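Local coordinates for nitrogenase iron-molybdenum cofactor biosynthesis protein NifB (Methanothermobacter thermautotrophicus, PDB 7JMA) that probably carries out the radical SAM-dependent carbide insertion that fuses two [4Fe-4S] clusters into the [8Fe-9S-C] precursor of the nitrogenase cofactor, at residues A[67-72]-A[103-108]; A[84-89]-A[96-101]; A[128-133]-A[182-187]; A[138-143]-A[175-180]; A[219-224]-A[248-253]. All coordinates share one frame; numbering follows the deposited sequence.

Contact 1: residues A[67-72]-A[103-108]; sequences DAIKHV and KKASKK
I69 of helix 65-76 packs against K104 and A105 of helix 96-108 in a small helix-helix contact, partly buried in the helical layer that covers the parallel sheet. One isoleucine does nearly all the work from its side. CG1 stands anti to the carbonyl carbon (chi1 -66°), and a further turn at chi2 brings CD1 against the neighbouring helix, where it comes down on the backbone: I69 CD1 lies 3.7 Å from A105 N, and the same methyl is 3.8 Å from K104 CB. The A105 methyl borders this spot more loosely, its CB 4.2 Å from I69 CD1. Further back, the lysine chain runs across the isoleucine at about a right angle; I69 CG1 is 3.9 Å from K104 CB and also near K104 CD. Only the aliphatic part of K104 is used here; its NZ leads away and makes a long, weak ion pair with D66. No hydrogen bond spans the contact. Deeper in, V72 and A105 both rest on I84 of strand 83-86, and I69 also touches F101. Two helices packed side by side over a strand they share is the outer-layer pattern of the alpha/beta barrel-like fold of radical SAM enzymes.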
# COMPACT_ATOMS: atom_id res chain seq x y z
N ASP A 67 -20.18 -11.42 3.93
CA ASP A 67 -20.99 -10.36 3.32
C ASP A 67 -20.28 -9.74 2.12
O ASP A 67 -20.94 -9.34 1.15
CB ASP A 67 -21.32 -9.29 4.35
N ALA A 68 -18.95 -9.66 2.16
CA ALA A 68 -18.19 -9.12 1.04
C ALA A 68 -18.25 -10.05 -0.17
O ALA A 68 -18.33 -9.59 -1.31
CB ALA A 68 -16.74 -8.86 1.46
N ILE A 69 -18.20 -11.36 0.07
CA ILE A 69 -18.38 -12.33 -1.01
C ILE A 69 -19.73 -12.14 -1.68
O ILE A 69 -19.84 -12.09 -2.92
CB ILE A 69 -18.22 -13.77 -0.48
CG1 ILE A 69 -16.79 -14.02 0.00
CG2 ILE A 69 -18.65 -14.78 -1.55
CD1 ILE A 69 -15.77 -14.10 -1.11
N LYS A 70 -20.80 -12.05 -0.88
CA LYS A 70 -22.13 -11.87 -1.44
C LYS A 70 -22.24 -10.56 -2.21
O LYS A 70 -22.89 -10.50 -3.26
CB LYS A 70 -23.18 -11.93 -0.33
N HIS A 71 -21.60 -9.51 -1.70
CA HIS A 71 -21.55 -8.24 -2.41
C HIS A 71 -20.90 -8.40 -3.78
O HIS A 71 -21.43 -7.92 -4.79
CB HIS A 71 -20.81 -7.20 -1.56
CG HIS A 71 -20.63 -5.88 -2.23
ND1 HIS A 71 -21.67 -5.00 -2.45
CD2 HIS A 71 -19.52 -5.27 -2.73
CE1 HIS A 71 -21.22 -3.92 -3.06
NE2 HIS A 71 -19.91 -4.06 -3.24
N VAL A 72 -19.74 -9.07 -3.84
CA VAL A 72 -19.05 -9.23 -5.12
C VAL A 72 -19.93 -10.00 -6.10
O VAL A 72 -20.03 -9.64 -7.28
CB VAL A 72 -17.69 -9.92 -4.93
CG1 VAL A 72 -17.10 -10.27 -6.28
CG2 VAL A 72 -16.74 -9.02 -4.17
N LYS A 103 -9.49 -16.27 0.98
CA LYS A 103 -9.64 -17.72 0.95
C LYS A 103 -10.92 -18.11 0.22
O LYS A 103 -10.90 -18.98 -0.66
CB LYS A 103 -9.65 -18.28 2.38
CG LYS A 103 -8.27 -18.45 3.01
CD LYS A 103 -8.37 -18.90 4.46
CE LYS A 103 -7.01 -19.33 5.00
NZ LYS A 103 -6.68 -18.60 6.26
N LYS A 104 -12.03 -17.46 0.55
CA LYS A 104 -13.31 -17.78 -0.08
C LYS A 104 -13.34 -17.33 -1.53
O LYS A 104 -13.91 -18.02 -2.39
CB LYS A 104 -14.45 -17.12 0.70
CG LYS A 104 -14.49 -17.47 2.17
CD LYS A 104 -15.50 -16.61 2.91
CE LYS A 104 -15.33 -16.71 4.42
NZ LYS A 104 -15.62 -18.10 4.90
N ALA A 105 -12.74 -16.17 -1.83
CA ALA A 105 -12.74 -15.67 -3.20
C ALA A 105 -11.94 -16.58 -4.12
O ALA A 105 -12.24 -16.68 -5.32
CB ALA A 105 -12.17 -14.25 -3.24
N SER A 106 -10.92 -17.25 -3.57
CA SER A 106 -10.16 -18.24 -4.32
C SER A 106 -11.06 -19.31 -4.91
O SER A 106 -10.91 -19.71 -6.07
CB SER A 106 -9.12 -18.88 -3.41
OG SER A 106 -7.92 -18.13 -3.41
N LYS A 107 -12.00 -19.80 -4.11
CA LYS A 107 -12.92 -20.82 -4.59
C LYS A 107 -13.97 -20.22 -5.51
O LYS A 107 -14.19 -20.71 -6.62
CB LYS A 107 -13.57 -21.53 -3.40
N LYS A 108 -14.63 -19.14 -5.07
CA LYS A 108 -15.78 -18.63 -5.81
C LYS A 108 -15.37 -17.85 -7.06
O LYS A 108 -16.16 -17.78 -8.01
CB LYS A 108 -16.63 -17.75 -4.90

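Contact 2: residues A[84-89]-A[96-101]; sequences IGVAGP and EETFEF
The shortest polar bond within the two segments, 2.8 Å from F101 N to E97 O, belongs to the helical turn that presents F101 to V86 and I84 of strand 83-86. A second polar atom lies where the chains meet: the hydroxyl of T98, which is hydrogen-bonded to A92 O in the preceding loop. Its polar need is thus answered outside the strand, and towards the strand it serves as packing surface, with T98 OG1 3.8 Å from V86 CG1. The threonine methyl joins in, T98 CG2 lying 4.2 Å from V86 CG1. The two branches of V86 divide the helix between them. While CG1 takes the threonine, V86 CG2 approaches F101 CD2 to 4.0 Å, and the valine and phenylalanine side chains lie alongside one another, pointing opposite ways. F101 reaches the strand because its CG stands anti to the backbone N (chi1 171°), and its ring extends far enough to bring CZ within 4.5 Å of I84 CD1. Both aliphatic groups meet the ring obliquely. The helix runs back nearly antiparallel to the strand, the axes of 84-86 and 96-101 making an angle of 164°, as the first half of the beta-alpha-beta unit 83-86, 96-108, 113-118 requires. Strand 83-86 is bonded on one flank to V30 and V32 and on the other to L113 and C115, which ligates a [4Fe-4S] cluster in the loaded enzyme but carries none here, while helix 65-76 meets F101 through A65, A68 and I69, and helix 123-132 covers F99.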
# COMPACT_ATOMS: atom_id res chain seq x y z
N ILE A 84 -10.96 -7.83 -7.80
CA ILE A 84 -11.46 -7.61 -6.44
C ILE A 84 -10.28 -7.25 -5.54
O ILE A 84 -9.21 -7.86 -5.63
CB ILE A 84 -12.21 -8.84 -5.89
CG1 ILE A 84 -11.34 -10.09 -5.91
CG2 ILE A 84 -13.48 -9.08 -6.69
CD1 ILE A 84 -12.12 -11.37 -5.65
N GLY A 85 -10.48 -6.27 -4.68
CA GLY A 85 -9.40 -5.79 -3.86
C GLY A 85 -9.86 -5.48 -2.45
O GLY A 85 -11.04 -5.26 -2.18
N VAL A 86 -8.89 -5.49 -1.54
CA VAL A 86 -9.08 -5.03 -0.17
C VAL A 86 -8.09 -3.91 0.05
O VAL A 86 -6.88 -4.11 -0.12
CB VAL A 86 -8.85 -6.15 0.86
CG1 VAL A 86 -8.86 -5.55 2.30
CG2 VAL A 86 -9.90 -7.25 0.70
N ALA A 87 -8.58 -2.74 0.45
CA ALA A 87 -7.68 -1.61 0.63
C ALA A 87 -7.90 -0.85 1.92
O ALA A 87 -7.10 0.03 2.25
CB ALA A 87 -7.82 -0.62 -0.54
N GLY A 88 -8.92 -1.17 2.68
CA GLY A 88 -9.23 -0.35 3.82
C GLY A 88 -10.39 -0.89 4.60
O GLY A 88 -10.85 -2.01 4.38
N PRO A 89 -10.90 -0.09 5.52
CA PRO A 89 -10.52 1.30 5.81
C PRO A 89 -9.19 1.48 6.54
O PRO A 89 -8.63 2.58 6.52
CB PRO A 89 -11.65 1.80 6.71
CG PRO A 89 -12.74 0.78 6.60
CD PRO A 89 -12.10 -0.50 6.28
N GLU A 96 -7.69 -10.21 10.21
CA GLU A 96 -7.92 -11.59 9.80
C GLU A 96 -9.00 -11.71 8.73
O GLU A 96 -8.95 -12.63 7.90
CB GLU A 96 -8.29 -12.44 11.02
N GLU A 97 -9.99 -10.80 8.73
CA GLU A 97 -11.07 -10.89 7.74
C GLU A 97 -10.53 -10.84 6.32
O GLU A 97 -11.06 -11.51 5.42
CB GLU A 97 -12.09 -9.76 7.95
N THR A 98 -9.46 -10.06 6.09
CA THR A 98 -8.85 -10.00 4.76
C THR A 98 -8.50 -11.38 4.23
O THR A 98 -8.79 -11.71 3.09
CB THR A 98 -7.59 -9.13 4.83
OG1 THR A 98 -7.96 -7.81 5.26
CG2 THR A 98 -6.91 -9.07 3.47
N PHE A 99 -7.83 -12.18 5.06
CA PHE A 99 -7.39 -13.49 4.61
C PHE A 99 -8.55 -14.47 4.51
O PHE A 99 -8.56 -15.33 3.63
CB PHE A 99 -6.29 -14.02 5.55
CG PHE A 99 -5.12 -13.07 5.68
CD1 PHE A 99 -4.05 -13.16 4.81
CD2 PHE A 99 -5.12 -12.08 6.65
CE1 PHE A 99 -2.98 -12.28 4.92
CE2 PHE A 99 -4.06 -11.21 6.76
CZ PHE A 99 -3.00 -11.30 5.90
N GLU A 100 -9.56 -14.34 5.39
CA GLU A 100 -10.75 -15.17 5.25
C GLU A 100 -11.46 -14.87 3.94
O GLU A 100 -11.92 -15.79 3.24
CB GLU A 100 -11.70 -14.95 6.43
N PHE A 101 -11.53 -13.59 3.57
CA PHE A 101 -12.18 -13.20 2.32
C PHE A 101 -11.44 -13.74 1.11
O PHE A 101 -12.05 -14.29 0.19
CB PHE A 101 -12.29 -11.67 2.25
CG PHE A 101 -12.75 -11.16 0.91
CD1 PHE A 101 -14.10 -11.21 0.56
CD2 PHE A 101 -11.85 -10.65 -0.01
CE1 PHE A 101 -14.53 -10.76 -0.68
CE2 PHE A 101 -12.27 -10.18 -1.24
CZ PHE A 101 -13.62 -10.24 -1.58

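Contact 3: residues A[128-133]-A[182-187]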
# COMPACT_ATOMS: atom_id res chain seq x y z
N ASP A 128 4.20 -14.96 2.26
CA ASP A 128 3.95 -16.33 1.83
C ASP A 128 2.46 -16.62 1.72
O ASP A 128 1.99 -17.23 0.75
CB ASP A 128 4.59 -17.32 2.80
CG ASP A 128 6.08 -17.42 2.61
OD1 ASP A 128 6.81 -17.39 3.63
OD2 ASP A 128 6.52 -17.54 1.45
N GLU A 129 1.69 -16.18 2.72
CA GLU A 129 0.26 -16.46 2.73
C GLU A 129 -0.44 -15.76 1.57
O GLU A 129 -1.34 -16.33 0.94
CB GLU A 129 -0.33 -16.01 4.06
CG GLU A 129 -1.77 -16.35 4.25
CD GLU A 129 -2.24 -16.08 5.67
OE1 GLU A 129 -3.38 -16.45 6.00
OE2 GLU A 129 -1.45 -15.49 6.45
N LEU A 130 -0.06 -14.51 1.30
CA LEU A 130 -0.64 -13.76 0.19
C LEU A 130 -0.49 -14.52 -1.11
O LEU A 130 -1.45 -14.64 -1.89
CB LEU A 130 0.04 -12.39 0.07
CG LEU A 130 -0.28 -11.46 1.23
CD1 LEU A 130 0.28 -10.09 0.91
CD2 LEU A 130 -1.78 -11.44 1.41
N ALA A 131 0.72 -15.02 -1.37
CA ALA A 131 0.97 -15.80 -2.58
C ALA A 131 0.08 -17.04 -2.64
O ALA A 131 -0.50 -17.34 -3.68
CB ALA A 131 2.44 -16.20 -2.63
N GLU A 132 -0.04 -17.75 -1.52
CA GLU A 132 -0.85 -18.97 -1.50
C GLU A 132 -2.32 -18.68 -1.75
O GLU A 132 -3.05 -19.56 -2.22
CB GLU A 132 -0.66 -19.70 -0.16
CG GLU A 132 0.78 -20.06 0.16
CD GLU A 132 0.90 -20.96 1.38
OE1 GLU A 132 -0.12 -21.57 1.78
OE2 GLU A 132 2.01 -21.05 1.96
N LEU A 133 -2.79 -17.48 -1.41
CA LEU A 133 -4.20 -17.13 -1.58
C LEU A 133 -4.52 -16.53 -2.95
O LEU A 133 -5.67 -16.16 -3.18
CB LEU A 133 -4.63 -16.15 -0.49
CG LEU A 133 -4.56 -16.74 0.91
CD1 LEU A 133 -4.86 -15.68 1.96
CD2 LEU A 133 -5.51 -17.90 1.03
N GLU A 182 10.45 -7.14 -1.61
CA GLU A 182 11.23 -8.17 -2.28
C GLU A 182 10.61 -9.55 -2.08
O GLU A 182 10.67 -10.39 -2.99
CB GLU A 182 12.69 -8.16 -1.84
CG GLU A 182 13.02 -7.72 -0.47
CD GLU A 182 14.53 -7.54 -0.29
OE1 GLU A 182 14.95 -6.47 0.21
OE2 GLU A 182 15.29 -8.46 -0.66
N LYS A 183 10.00 -9.80 -0.93
CA LYS A 183 9.35 -11.10 -0.72
C LYS A 183 8.15 -11.29 -1.63
O LYS A 183 7.91 -12.40 -2.11
CB LYS A 183 8.91 -11.23 0.75
CG LYS A 183 10.09 -11.53 1.68
CD LYS A 183 9.63 -11.79 3.12
CE LYS A 183 9.14 -13.22 3.29
NZ LYS A 183 9.52 -13.77 4.62
N LEU A 184 7.36 -10.23 -1.85
CA LEU A 184 6.27 -10.32 -2.81
C LEU A 184 6.81 -10.53 -4.22
O LEU A 184 6.36 -11.42 -4.95
CB LEU A 184 5.43 -9.05 -2.81
CG LEU A 184 4.63 -8.81 -1.53
CD1 LEU A 184 3.92 -7.48 -1.71
CD2 LEU A 184 3.66 -9.95 -1.28
N ALA A 185 7.75 -9.68 -4.62
CA ALA A 185 8.24 -9.72 -6.00
C ALA A 185 8.82 -11.07 -6.36
O ALA A 185 8.66 -11.54 -7.50
CB ALA A 185 9.28 -8.61 -6.21
N GLU A 186 9.55 -11.72 -5.43
CA GLU A 186 10.18 -12.99 -5.76
C GLU A 186 9.15 -14.11 -5.90
O GLU A 186 9.45 -15.15 -6.50
CB GLU A 186 11.24 -13.34 -4.72
CG GLU A 186 10.72 -13.71 -3.37
CD GLU A 186 11.83 -13.72 -2.31
OE1 GLU A 186 11.56 -14.15 -1.17
OE2 GLU A 186 12.97 -13.31 -2.64
N ARG A 187 7.94 -13.90 -5.39
CA ARG A 187 6.84 -14.84 -5.52
C ARG A 187 5.94 -14.54 -6.71
O ARG A 187 4.93 -15.22 -6.90
CB ARG A 187 6.02 -14.86 -4.22
CG ARG A 187 6.71 -15.60 -3.10
CD ARG A 187 6.29 -15.13 -1.72
NE ARG A 187 6.99 -15.89 -0.68
CZ ARG A 187 8.20 -15.59 -0.22
NH1 ARG A 187 8.86 -14.53 -0.69
NH2 ARG A 187 8.76 -16.35 0.72
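A salt-bridge network of D128, E186 and R187 joins helix 123-132 to the C-terminal end of helix 166-186. R187 grips D128 side-on, but both nitrogens go to a single oxygen: R187 NE lies 2.7 Å from D128 OD2, and R187 NH2 is 2.6 Å from that same atom. They reach it from one face of the carboxylate, which is turned 61° from the guanidinium, and because they converge neither bond is straight (134° and 136°). The third nitrogen turns back to the end of the helix that R187 follows, with R187 NH1 2.7 Å from K183 O and 2.8 Å from E186 OE1, which receives it on the anti lone pair. Next to the charges, the methyl of A131 touches the arginine stem (CB to R187 CD, 4.1 Å), and L130 CD1 meets L184 CD2 at 4.0 Å on the buried side. A methionine in place of R187 would probably leave D128 and E186 without their shared cation and K183 O without this donor. With all three nitrogens engaged, the guanidinium is fixed in rotation, and its positive charge, set between two acids and beside a carbonyl of the last helical turn, is likely to be well stabilised.

Contact 4: residues A[138-143]-A[175-180]; sequences VTVTVN and RNQLEG
V140 and Q177 mark the closest backbone approach, their CA atoms 7.5 Å apart, where strand 137-141 packs against helix 166-186. The pair belongs to a beta-alpha-beta crossover with an insertion (helix 147-150 and strands 154-159 and 162-165) ahead of the helix, which leads on to the neighbouring parallel strand 190-197 of the barrel-like radical SAM fold. Q177 carries the contact from the helix. Its CG sits between the backbone N and the carbonyl carbon (chi1 70°), and the chain then runs extended, bringing the amide up to the peptide that follows T141. The amide thus lies beside the T141 carbonyl and crosses the V142 side chain at a slant. Cut back to an alanine, this glutamine would probably leave a gap beside V142 and remove the polar group next to the T141 carbonyl. V142 is also covered by I209 of helix 206-216 and V193 of strand 190-197. T141 points its own side chain away from the helix, about 7 Å from that of C42, a [4Fe-4S] ligand in the loaded enzyme. Q177 CB lies 4.3 Å from V140 CG1, while Q177 CD is 4.0 Å from V142 CG2.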
# COMPACT_ATOMS: atom_id res chain seq x y z
N VAL A 138 -0.03 -6.17 -5.28
CA VAL A 138 -0.08 -5.49 -3.99
C VAL A 138 0.48 -4.09 -4.19
O VAL A 138 1.52 -3.92 -4.84
CB VAL A 138 0.73 -6.23 -2.91
CG1 VAL A 138 0.77 -5.39 -1.61
CG2 VAL A 138 0.15 -7.61 -2.64
N THR A 139 -0.23 -3.11 -3.66
CA THR A 139 0.21 -1.72 -3.65
C THR A 139 0.74 -1.42 -2.25
O THR A 139 0.02 -1.59 -1.26
CB THR A 139 -0.94 -0.79 -4.03
OG1 THR A 139 -1.41 -1.14 -5.34
CG2 THR A 139 -0.47 0.65 -4.04
N VAL A 140 2.00 -1.00 -2.18
CA VAL A 140 2.67 -0.70 -0.91
C VAL A 140 2.92 0.80 -0.85
O VAL A 140 3.42 1.38 -1.81
CB VAL A 140 4.01 -1.47 -0.80
CG1 VAL A 140 4.65 -1.19 0.57
CG2 VAL A 140 3.80 -2.98 -1.01
N THR A 141 2.54 1.44 0.26
CA THR A 141 2.72 2.88 0.37
C THR A 141 4.07 3.13 1.03
O THR A 141 4.28 2.77 2.20
CB THR A 141 1.57 3.49 1.16
OG1 THR A 141 0.37 3.31 0.40
CG2 THR A 141 1.81 5.00 1.35
N VAL A 142 4.98 3.74 0.28
CA VAL A 142 6.34 4.01 0.72
C VAL A 142 6.56 5.51 0.57
O VAL A 142 6.64 6.02 -0.55
CB VAL A 142 7.40 3.25 -0.08
CG1 VAL A 142 8.78 3.61 0.48
CG2 VAL A 142 7.18 1.73 -0.05
N ASN A 143 6.65 6.21 1.70
CA ASN A 143 6.74 7.66 1.67
C ASN A 143 8.14 8.19 1.95
O ASN A 143 8.38 9.38 1.75
CB ASN A 143 5.74 8.26 2.68
CG ASN A 143 4.31 7.95 2.30
OD1 ASN A 143 3.92 8.13 1.15
ND2 ASN A 143 3.53 7.44 3.25
N ARG A 175 12.11 -0.97 7.22
CA ARG A 175 12.76 -2.27 7.02
C ARG A 175 11.75 -3.32 6.59
O ARG A 175 11.99 -4.09 5.63
CB ARG A 175 13.47 -2.72 8.29
CG ARG A 175 14.49 -3.81 7.99
CD ARG A 175 14.73 -4.75 9.15
NE ARG A 175 13.48 -5.21 9.74
CZ ARG A 175 13.36 -5.59 11.01
NH1 ARG A 175 14.42 -5.58 11.81
NH2 ARG A 175 12.18 -5.99 11.47
N ASN A 176 10.59 -3.36 7.26
CA ASN A 176 9.59 -4.38 6.95
C ASN A 176 8.98 -4.17 5.57
O ASN A 176 8.80 -5.14 4.82
CB ASN A 176 8.50 -4.36 8.03
CG ASN A 176 8.93 -5.09 9.30
OD1 ASN A 176 10.11 -5.39 9.49
ND2 ASN A 176 7.98 -5.38 10.18
N GLN A 177 8.66 -2.93 5.21
CA GLN A 177 7.95 -2.73 3.95
C GLN A 177 8.89 -2.96 2.77
O GLN A 177 8.48 -3.52 1.75
CB GLN A 177 7.29 -1.34 3.91
CG GLN A 177 8.23 -0.16 3.80
CD GLN A 177 7.49 1.17 3.85
OE1 GLN A 177 6.24 1.23 3.93
NE2 GLN A 177 8.23 2.25 3.79
N LEU A 178 10.17 -2.59 2.91
CA LEU A 178 11.11 -2.79 1.80
C LEU A 178 11.46 -4.27 1.63
O LEU A 178 11.58 -4.76 0.50
CB LEU A 178 12.38 -1.96 2.01
CG LEU A 178 12.14 -0.45 1.96
CD1 LEU A 178 13.43 0.29 2.28
CD2 LEU A 178 11.57 -0.03 0.59
N GLU A 179 11.69 -4.98 2.75
CA GLU A 179 11.86 -6.42 2.67
C GLU A 179 10.60 -7.09 2.13
O GLU A 179 10.68 -8.09 1.39
CB GLU A 179 12.20 -6.98 4.05
N GLY A 180 9.43 -6.54 2.49
CA GLY A 180 8.18 -7.10 2.00
C GLY A 180 8.03 -6.99 0.50
O GLY A 180 7.47 -7.88 -0.15

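Contact 5: residues A[219-224]-A[248-253]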
# COMPACT_ATOMS: atom_id res chain seq x y z
N SER A 219 7.46 -2.87 -9.55
CA SER A 219 7.19 -2.76 -10.98
C SER A 219 6.74 -1.38 -11.43
O SER A 219 6.92 -1.04 -12.60
CB SER A 219 6.12 -3.77 -11.42
OG SER A 219 6.60 -5.10 -11.33
N LEU A 220 6.16 -0.59 -10.52
CA LEU A 220 5.49 0.64 -10.91
C LEU A 220 5.46 1.53 -9.69
O LEU A 220 5.39 1.04 -8.57
CB LEU A 220 4.08 0.33 -11.43
CG LEU A 220 3.16 1.48 -11.82
CD1 LEU A 220 3.68 2.12 -13.09
CD2 LEU A 220 1.76 0.94 -12.03
N MET A 221 5.55 2.83 -9.92
CA MET A 221 5.37 3.81 -8.86
C MET A 221 4.21 4.72 -9.21
O MET A 221 4.04 5.12 -10.36
CB MET A 221 6.63 4.62 -8.64
CG MET A 221 6.73 5.14 -7.24
SD MET A 221 8.43 5.37 -6.77
CE MET A 221 8.31 7.03 -6.14
N ASN A 222 3.44 5.08 -8.19
CA ASN A 222 2.32 6.01 -8.35
C ASN A 222 2.60 7.16 -7.39
O ASN A 222 2.59 6.96 -6.17
CB ASN A 222 0.99 5.32 -8.03
CG ASN A 222 -0.21 6.19 -8.33
OD1 ASN A 222 -0.11 7.21 -9.02
ND2 ASN A 222 -1.36 5.80 -7.81
N ILE A 223 2.87 8.34 -7.94
CA ILE A 223 3.07 9.54 -7.14
C ILE A 223 1.71 10.16 -6.87
O ILE A 223 0.98 10.51 -7.81
CB ILE A 223 4.00 10.54 -7.85
CG1 ILE A 223 5.15 9.83 -8.55
CG2 ILE A 223 4.53 11.56 -6.85
CD1 ILE A 223 6.13 9.21 -7.60
N ILE A 224 1.38 10.31 -5.60
CA ILE A 224 0.10 10.84 -5.16
C ILE A 224 0.36 12.19 -4.50
O ILE A 224 1.24 12.28 -3.64
CB ILE A 224 -0.60 9.89 -4.16
CG1 ILE A 224 -0.81 8.52 -4.80
CG2 ILE A 224 -1.92 10.49 -3.69
CD1 ILE A 224 -1.42 8.59 -6.18
N ASN A 248 8.14 12.91 -14.00
CA ASN A 248 9.06 12.79 -15.13
C ASN A 248 10.43 12.31 -14.67
O ASN A 248 11.08 11.52 -15.36
CB ASN A 248 9.16 14.12 -15.87
CG ASN A 248 7.89 14.49 -16.59
OD1 ASN A 248 7.06 13.62 -16.89
ND2 ASN A 248 7.71 15.77 -16.88
N GLU A 249 10.89 12.78 -13.51
CA GLU A 249 12.16 12.31 -12.98
C GLU A 249 12.07 10.85 -12.56
O GLU A 249 12.98 10.06 -12.83
CB GLU A 249 12.60 13.17 -11.80
CG GLU A 249 13.77 14.09 -12.11
CD GLU A 249 14.59 14.43 -10.88
OE1 GLU A 249 13.99 14.86 -9.87
OE2 GLU A 249 15.82 14.25 -10.91
N VAL A 250 11.00 10.48 -11.87
CA VAL A 250 10.86 9.09 -11.41
C VAL A 250 10.78 8.15 -12.60
O VAL A 250 11.31 7.03 -12.55
CB VAL A 250 9.63 8.97 -10.49
CG1 VAL A 250 9.36 7.50 -10.15
CG2 VAL A 250 9.85 9.76 -9.22
N GLU A 251 10.15 8.60 -13.69
CA GLU A 251 10.00 7.77 -14.88
C GLU A 251 11.34 7.32 -15.46
O GLU A 251 11.41 6.29 -16.13
CB GLU A 251 9.21 8.55 -15.93
CG GLU A 251 8.38 7.69 -16.87
CD GLU A 251 7.44 8.53 -17.73
OE1 GLU A 251 7.92 9.51 -18.35
OE2 GLU A 251 6.23 8.22 -17.76
N LYS A 252 12.40 8.09 -15.23
CA LYS A 252 13.71 7.67 -15.71
C LYS A 252 14.26 6.49 -14.93
O LYS A 252 15.22 5.86 -15.38
CB LYS A 252 14.70 8.85 -15.64
N ILE A 253 13.65 6.16 -13.79
CA ILE A 253 14.12 5.10 -12.92
C ILE A 253 13.18 3.90 -12.93
O ILE A 253 13.63 2.75 -12.95
CB ILE A 253 14.32 5.64 -11.48
CG1 ILE A 253 15.52 6.60 -11.46
CG2 ILE A 253 14.44 4.52 -10.47
CD1 ILE A 253 15.24 7.89 -10.72
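V250 forks between M221 and I223, giving one methyl to each, and the two meetings differ in geometry. Against M221 the side chains cross at about a right angle: V250 CG1 faces the thioether from the helix side, 4.1 Å from M221 SD and 4.2 Å from M221 CE. Against I223 they meet tip to tip, with V250 CG2 4.1 Å from I223 CD1. The fork is set by chi1 of V250 (173°), which places CG1 anti to the backbone N and CG2 anti to the carbonyl carbon, one branch for each partner. M221 and I223 are two residues apart on a strand, so both point to the same face, while N222 between them points away. That strand, 220-225, is the last of the six-stranded parallel sheet, and helix 240-251 packs on the face of the sheet where M221 and I223 point, just as earlier helices of this alpha/beta fold cover the strands before it. M221 leaves the strand with CG anti to its backbone N and then bends at chi3 (130°), which brings CE as well as SD up to V250 CG1. Behind the trio stands helix 206-216: A210 touches both M221 and V250, and I206 touches both M221 and I223. R247, on the preceding helical turn, donates from NH2 to I223 O. The backbone of M221 pairs with P255 and F257, in the chain that returns from the helix.

From the N terminus, helix 65-76 opens a loop that contact 1 closes on helix 96-108; contact 2 (84-89 with 96-101) falls wholly within that span and shares the second helix, so the first helices and strand 83-86 pack as one block. Helix 123-132 then opens the longer loop of contact 3, closed at the end of helix 166-186, and contact 4 sits inside it, tying strand 137-141 to an earlier part of the same helix. L184 CD1 and V138 CB, 3.6 Å apart, join these two. F99 bridges contacts 2 and 3 by packing on L130. Contact 5 follows in series, closing the loop from strand 220-225 to helix 240-251. None of the loops cross.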